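Local structure of T cell receptor gamma chain (7L15) at residues P176-G179 / Y184-V187; S12-A17 / Q206-G211. The protein forms the gamma chain of a marsupial gamma-mu T cell receptor and probably takes part in antigen recognition through its immunoglobulin-type variable domain. All coordinates share one frame; numbering follows the deposited sequence.

Contact 1 of 2, residues P176-G179 / Y184-V187; sequences PITG and YSQV
Thr178 and Ser185 pair across the antiparallel beta hairpin of strands 173-180 and 183-193, which forms one side of a sheet in the C1-set immunoglobulin domain. The two runs point 154° apart, and strand 173-180 is the outermost of this sheet within the chain.

Backbone hydrogen bonds define the register. Thr178 N donates to Ser185 O at 2.9 Å, and Ser185 N returns the bond to Thr178 O at 2.8 Å, so the two residues are a hydrogen-bonded antiparallel pair. The next pair, Gly179 with Tyr184, is non-hydrogen-bonded, and its CA atoms close to 4.3 Å, an approach that the missing side chain of Gly179 permits. Toward Pro176 the direct ladder gives way to a water, which donates to Pro176 O and accepts from Val187 N. The Tyr184 CA-H also leans on Thr178 O, with 3.2 Å between CA and the oxygen.

Side-chain polar contacts are slight. The hydroxyls of Thr178 and Ser185 rise on the same face of the sheet, and Ser185 OG makes only a weak bond to Thr178 OG1. On Gln186, NE2 finds its hydrogen-bond partner in Gly175 O.

Van der Waals contacts occupy the flanks. The Tyr184 ring lies obliquely beside the Gly179 backbone, its CE2 3.5 Å from Gly179 C. Ile177 divides its branches: CG2, anti to the backbone N, makes an apolar contact with Tyr184 CB at 3.9 Å, while CG1 turns to the Gln186 side chain, whose CG is anti to the backbone N (chi1 -178°) with the chain extended beyond it, and lies 3.7 Å from Gln186 NE2.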
loop_
_atom_site.group_PDB
_atom_site.type_symbol
_atom_site.label_atom_id
_atom_site.label_comp_id
_atom_site.label_asym_id
_atom_site.label_seq_id
_atom_site.Cartn_x
_atom_site.Cartn_y
_atom_site.Cartn_z
ATOM N N PRO B 176 8.938 -6.058 -3.340
ATOM C CA PRO B 176 8.495 -5.052 -4.305
ATOM C C PRO B 176 7.924 -5.730 -5.539
ATOM O O PRO B 176 8.181 -6.902 -5.807
ATOM C CB PRO B 176 9.789 -4.303 -4.637
ATOM C CG PRO B 176 10.840 -5.412 -4.611
ATOM C CD PRO B 176 10.383 -6.343 -3.472
ATOM N N ILE B 177 7.142 -4.979 -6.300
ATOM C CA ILE B 177 6.711 -5.460 -7.606
ATOM C C ILE B 177 7.840 -5.188 -8.589
ATOM O O ILE B 177 8.233 -4.038 -8.792
ATOM C CB ILE B 177 5.407 -4.790 -8.046
ATOM C CG1 ILE B 177 4.307 -5.130 -7.034
ATOM C CG2 ILE B 177 5.034 -5.250 -9.442
ATOM C CD1 ILE B 177 2.922 -4.638 -7.385
ATOM N N THR B 178 8.375 -6.243 -9.187
ATOM C CA THR B 178 9.561 -6.144 -10.021
ATOM C C THR B 178 9.240 -6.565 -11.446
ATOM O O THR B 178 8.408 -7.444 -11.684
ATOM C CB THR B 178 10.691 -7.016 -9.483
ATOM O OG1 THR B 178 10.369 -8.394 -9.711
ATOM C CG2 THR B 178 10.865 -6.789 -7.991
ATOM N N GLY B 179 9.905 -5.936 -12.389
ATOM C CA GLY B 179 9.712 -6.281 -13.773
ATOM C C GLY B 179 9.685 -5.040 -14.617
ATOM O O GLY B 179 10.169 -3.981 -14.214
ATOM N N TYR B 184 5.417 -8.412 -14.922
ATOM C CA TYR B 184 5.845 -8.091 -13.569
ATOM C C TYR B 184 5.616 -9.282 -12.653
ATOM O O TYR B 184 4.824 -10.177 -12.951
ATOM C CB TYR B 184 5.104 -6.864 -13.021
ATOM C CG TYR B 184 5.392 -5.581 -13.773
ATOM C CD1 TYR B 184 4.700 -5.258 -14.933
ATOM C CD2 TYR B 184 6.351 -4.683 -13.309
ATOM C CE1 TYR B 184 4.966 -4.074 -15.622
ATOM C CE2 TYR B 184 6.619 -3.510 -13.978
ATOM C CZ TYR B 184 5.931 -3.205 -15.136
ATOM O OH TYR B 184 6.220 -2.028 -15.798
ATOM N N SER B 185 6.296 -9.269 -11.506
ATOM C CA SER B 185 6.128 -10.333 -10.530
ATOM C C SER B 185 6.270 -9.773 -9.119
ATOM O O SER B 185 6.767 -8.665 -8.914
ATOM C CB SER B 185 7.138 -11.454 -10.778
ATOM O OG SER B 185 8.439 -10.973 -10.566
ATOM N N GLN B 186 5.833 -10.559 -8.137
ATOM C CA GLN B 186 5.974 -10.174 -6.738
ATOM C C GLN B 186 5.949 -11.421 -5.879
ATOM O O GLN B 186 5.134 -12.315 -6.108
ATOM C CB GLN B 186 4.856 -9.234 -6.272
ATOM C CG GLN B 186 5.034 -8.788 -4.841
ATOM C CD GLN B 186 3.878 -7.955 -4.328
ATOM O OE1 GLN B 186 2.722 -8.349 -4.445
ATOM N NE2 GLN B 186 4.188 -6.794 -3.750
ATOM N N VAL B 187 6.835 -11.480 -4.889
ATOM C CA VAL B 187 6.840 -12.583 -3.935
ATOM C C VAL B 187 6.357 -12.056 -2.589
ATOM O O VAL B 187 6.673 -10.933 -2.207
ATOM C CB VAL B 187 8.236 -13.234 -3.834
ATOM C CG1 VAL B 187 9.191 -12.333 -3.167
ATOM C CG2 VAL B 187 8.160 -14.526 -3.081
HETATM O O HOH W 1 8.926 -9.432 -4.740
#

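Contact 2 of 2, residues S12-A17 / Q206-G211; sequences SITRNA and QHEDLG
Ser12 and Glu208 bring the two backbones closest, with their CA atoms 5.6 Å apart; from there strand 12-16 runs away from the other segment. The opposing backbone is a short 3-10 turn at 208-210, identified by the bonds from Leu210 N to His207 O and from Gly211 N to Glu208 O. No direct backbone-to-backbone hydrogen bond joins the segments, but a water donates to Ser12 OG and accepts from Glu208 N.

The direct link is therefore one carboxylate. With CG anti to the backbone N (chi1 -178°) and the chain extended beyond it, Glu208 reaches along the strand. The contact joins the loop between strands 201-206 and 215-219 of the constant domain to strand 12-16 of the V-set domain, an outermost strand of its sheet within the chain, so the bond cluster fastens the two immunoglobulin domains to each other.

OE1 of Glu208 accepts two hydroxyls: Ser12 OG at 2.8 Å on its anti side and Thr14 OG1 at 2.9 Å on its syn side, the latter 17° out of the carboxylate plane. OE2 of Glu208 takes the backbone Thr14 N at 2.9 Å, also syn. Three bonds from buried residues thus fix the rotation of the carboxylate. Glu208 OE2, 4.6 Å from Arg15 NH1, lies well out of the guanidinium plane, so only the charges can act on each other, perhaps steadying the carboxylate; NH1 itself donates to Thr14 O, and Ile13 CG2 sits over one face of the Arg15 guanidinium.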
loop_
_atom_site.group_PDB
_atom_site.type_symbol
_atom_site.label_atom_id
_atom_site.label_comp_id
_atom_site.label_asym_id
_atom_site.label_seq_id
_atom_site.Cartn_x
_atom_site.Cartn_y
_atom_site.Cartn_z
ATOM N N SER B 12 -7.274 -2.048 -10.337
ATOM C CA SER B 12 -6.725 -1.195 -11.377
ATOM C C SER B 12 -7.600 -1.286 -12.616
ATOM O O SER B 12 -8.369 -2.237 -12.795
ATOM C CB SER B 12 -5.277 -1.570 -11.708
ATOM O OG SER B 12 -5.215 -2.879 -12.254
ATOM N N ILE B 13 -7.481 -0.266 -13.463
ATOM C CA ILE B 13 -8.123 -0.206 -14.771
ATOM C C ILE B 13 -7.079 0.308 -15.756
ATOM O O ILE B 13 -6.526 1.398 -15.563
ATOM C CB ILE B 13 -9.361 0.715 -14.761
ATOM C CG1 ILE B 13 -10.351 0.280 -13.681
ATOM C CG2 ILE B 13 -10.053 0.734 -16.124
ATOM C CD1 ILE B 13 -11.605 1.136 -13.609
ATOM N N THR B 14 -6.789 -0.478 -16.790
ATOM C CA THR B 14 -5.815 -0.107 -17.805
ATOM C C THR B 14 -6.539 0.236 -19.098
ATOM O O THR B 14 -7.462 -0.469 -19.514
ATOM C CB THR B 14 -4.800 -1.231 -18.063
ATOM O OG1 THR B 14 -4.174 -1.601 -16.836
ATOM C CG2 THR B 14 -3.714 -0.762 -19.021
ATOM N N ARG B 15 -6.126 1.333 -19.725
ATOM C CA ARG B 15 -6.809 1.803 -20.919
ATOM C C ARG B 15 -5.795 2.412 -21.866
ATOM O O ARG B 15 -4.696 2.803 -21.460
ATOM C CB ARG B 15 -7.882 2.847 -20.577
ATOM C CG ARG B 15 -9.039 2.315 -19.751
ATOM C CD ARG B 15 -9.990 1.472 -20.617
ATOM N NE ARG B 15 -11.127 0.994 -19.838
ATOM C CZ ARG B 15 -11.212 -0.221 -19.311
ATOM N NH1 ARG B 15 -10.225 -1.090 -19.495
ATOM N NH2 ARG B 15 -12.284 -0.569 -18.610
ATOM N N ASN B 16 -6.189 2.511 -23.132
ATOM C CA ASN B 16 -5.507 3.357 -24.098
ATOM C C ASN B 16 -6.208 4.707 -24.161
ATOM O O ASN B 16 -7.296 4.890 -23.611
ATOM C CB ASN B 16 -5.466 2.689 -25.479
ATOM C CG ASN B 16 -4.570 1.459 -25.500
ATOM O OD1 ASN B 16 -5.033 0.337 -25.739
ATOM N ND2 ASN B 16 -3.277 1.666 -25.248
ATOM N N ALA B 17 -5.565 5.664 -24.834
ATOM C CA ALA B 17 -6.121 7.011 -24.915
ATOM C C ALA B 17 -7.473 6.994 -25.621
ATOM O O ALA B 17 -7.782 6.100 -26.408
ATOM C CB ALA B 17 -5.170 7.950 -25.651
ATOM N N GLN B 206 -5.698 -10.420 -5.672
ATOM C CA GLN B 206 -6.554 -9.709 -6.606
ATOM C C GLN B 206 -5.703 -9.094 -7.708
ATOM O O GLN B 206 -4.566 -8.664 -7.481
ATOM C CB GLN B 206 -7.362 -8.588 -5.924
ATOM C CG GLN B 206 -8.381 -9.068 -4.914
ATOM C CD GLN B 206 -8.900 -7.931 -4.056
ATOM O OE1 GLN B 206 -9.214 -6.863 -4.563
ATOM N NE2 GLN B 206 -8.968 -8.150 -2.749
ATOM N N HIS B 207 -6.278 -9.035 -8.902
ATOM C CA HIS B 207 -5.573 -8.499 -10.049
ATOM C C HIS B 207 -6.600 -8.131 -11.098
ATOM O O HIS B 207 -7.670 -8.748 -11.174
ATOM C CB HIS B 207 -4.570 -9.498 -10.620
ATOM C CG HIS B 207 -3.671 -8.896 -11.644
ATOM N ND1 HIS B 207 -3.997 -8.848 -12.980
ATOM C CD2 HIS B 207 -2.486 -8.255 -11.519
ATOM C CE1 HIS B 207 -3.032 -8.238 -13.644
ATOM N NE2 HIS B 207 -2.099 -7.872 -12.779
ATOM N N GLU B 208 -6.258 -7.127 -11.914
ATOM C CA GLU B 208 -7.227 -6.608 -12.872
ATOM C C GLU B 208 -7.632 -7.673 -13.890
ATOM O O GLU B 208 -8.769 -7.669 -14.371
ATOM C CB GLU B 208 -6.667 -5.360 -13.569
ATOM C CG GLU B 208 -7.629 -4.710 -14.560
ATOM C CD GLU B 208 -6.988 -3.595 -15.397
ATOM O OE1 GLU B 208 -5.922 -3.067 -15.004
ATOM O OE2 GLU B 208 -7.555 -3.240 -16.455
ATOM N N ASP B 209 -6.742 -8.612 -14.207
ATOM C CA ASP B 209 -7.120 -9.627 -15.178
ATOM C C ASP B 209 -8.056 -10.674 -14.592
ATOM O O ASP B 209 -8.601 -11.477 -15.345
ATOM C CB ASP B 209 -5.886 -10.303 -15.771
ATOM C CG ASP B 209 -6.175 -10.939 -17.123
ATOM O OD1 ASP B 209 -6.744 -10.247 -17.990
ATOM O OD2 ASP B 209 -5.841 -12.126 -17.315
ATOM N N LEU B 210 -8.247 -10.672 -13.278
ATOM C CA LEU B 210 -9.228 -11.504 -12.603
ATOM C C LEU B 210 -10.559 -10.795 -12.422
ATOM O O LEU B 210 -11.485 -11.382 -11.854
ATOM C CB LEU B 210 -8.699 -11.927 -11.230
ATOM C CG LEU B 210 -7.357 -12.653 -11.175
ATOM C CD1 LEU B 210 -7.101 -13.110 -9.756
ATOM C CD2 LEU B 210 -7.346 -13.831 -12.120
ATOM N N GLY B 211 -10.670 -9.549 -12.879
ATOM C CA GLY B 211 -11.833 -8.754 -12.534
ATOM C C GLY B 211 -11.871 -8.497 -11.039
ATOM O O GLY B 211 -10.837 -8.375 -10.377
HETATM O O HOH W 2 -3.901 -5.297 -11.410
#

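How the contacts relate
From the N terminus, the chain first lays down residues 12-17 in the V-set domain, passes through the rest of that domain and enters the C1-set domain. There 176-179 and 184-187 meet across only a few residues, so contact 1 closes a short hairpin loop. The chain then continues to 206-211, where contact 2 closes a loop spanning 188 residues; contact 1 lies wholly within this span, and the two do not cross. Their centres are about 17 Å apart and their nearest atoms about 7 Å, without touching. Contact 1 joins neighbouring strands inside one domain, whereas contact 2 ties the variable domain to the constant domain.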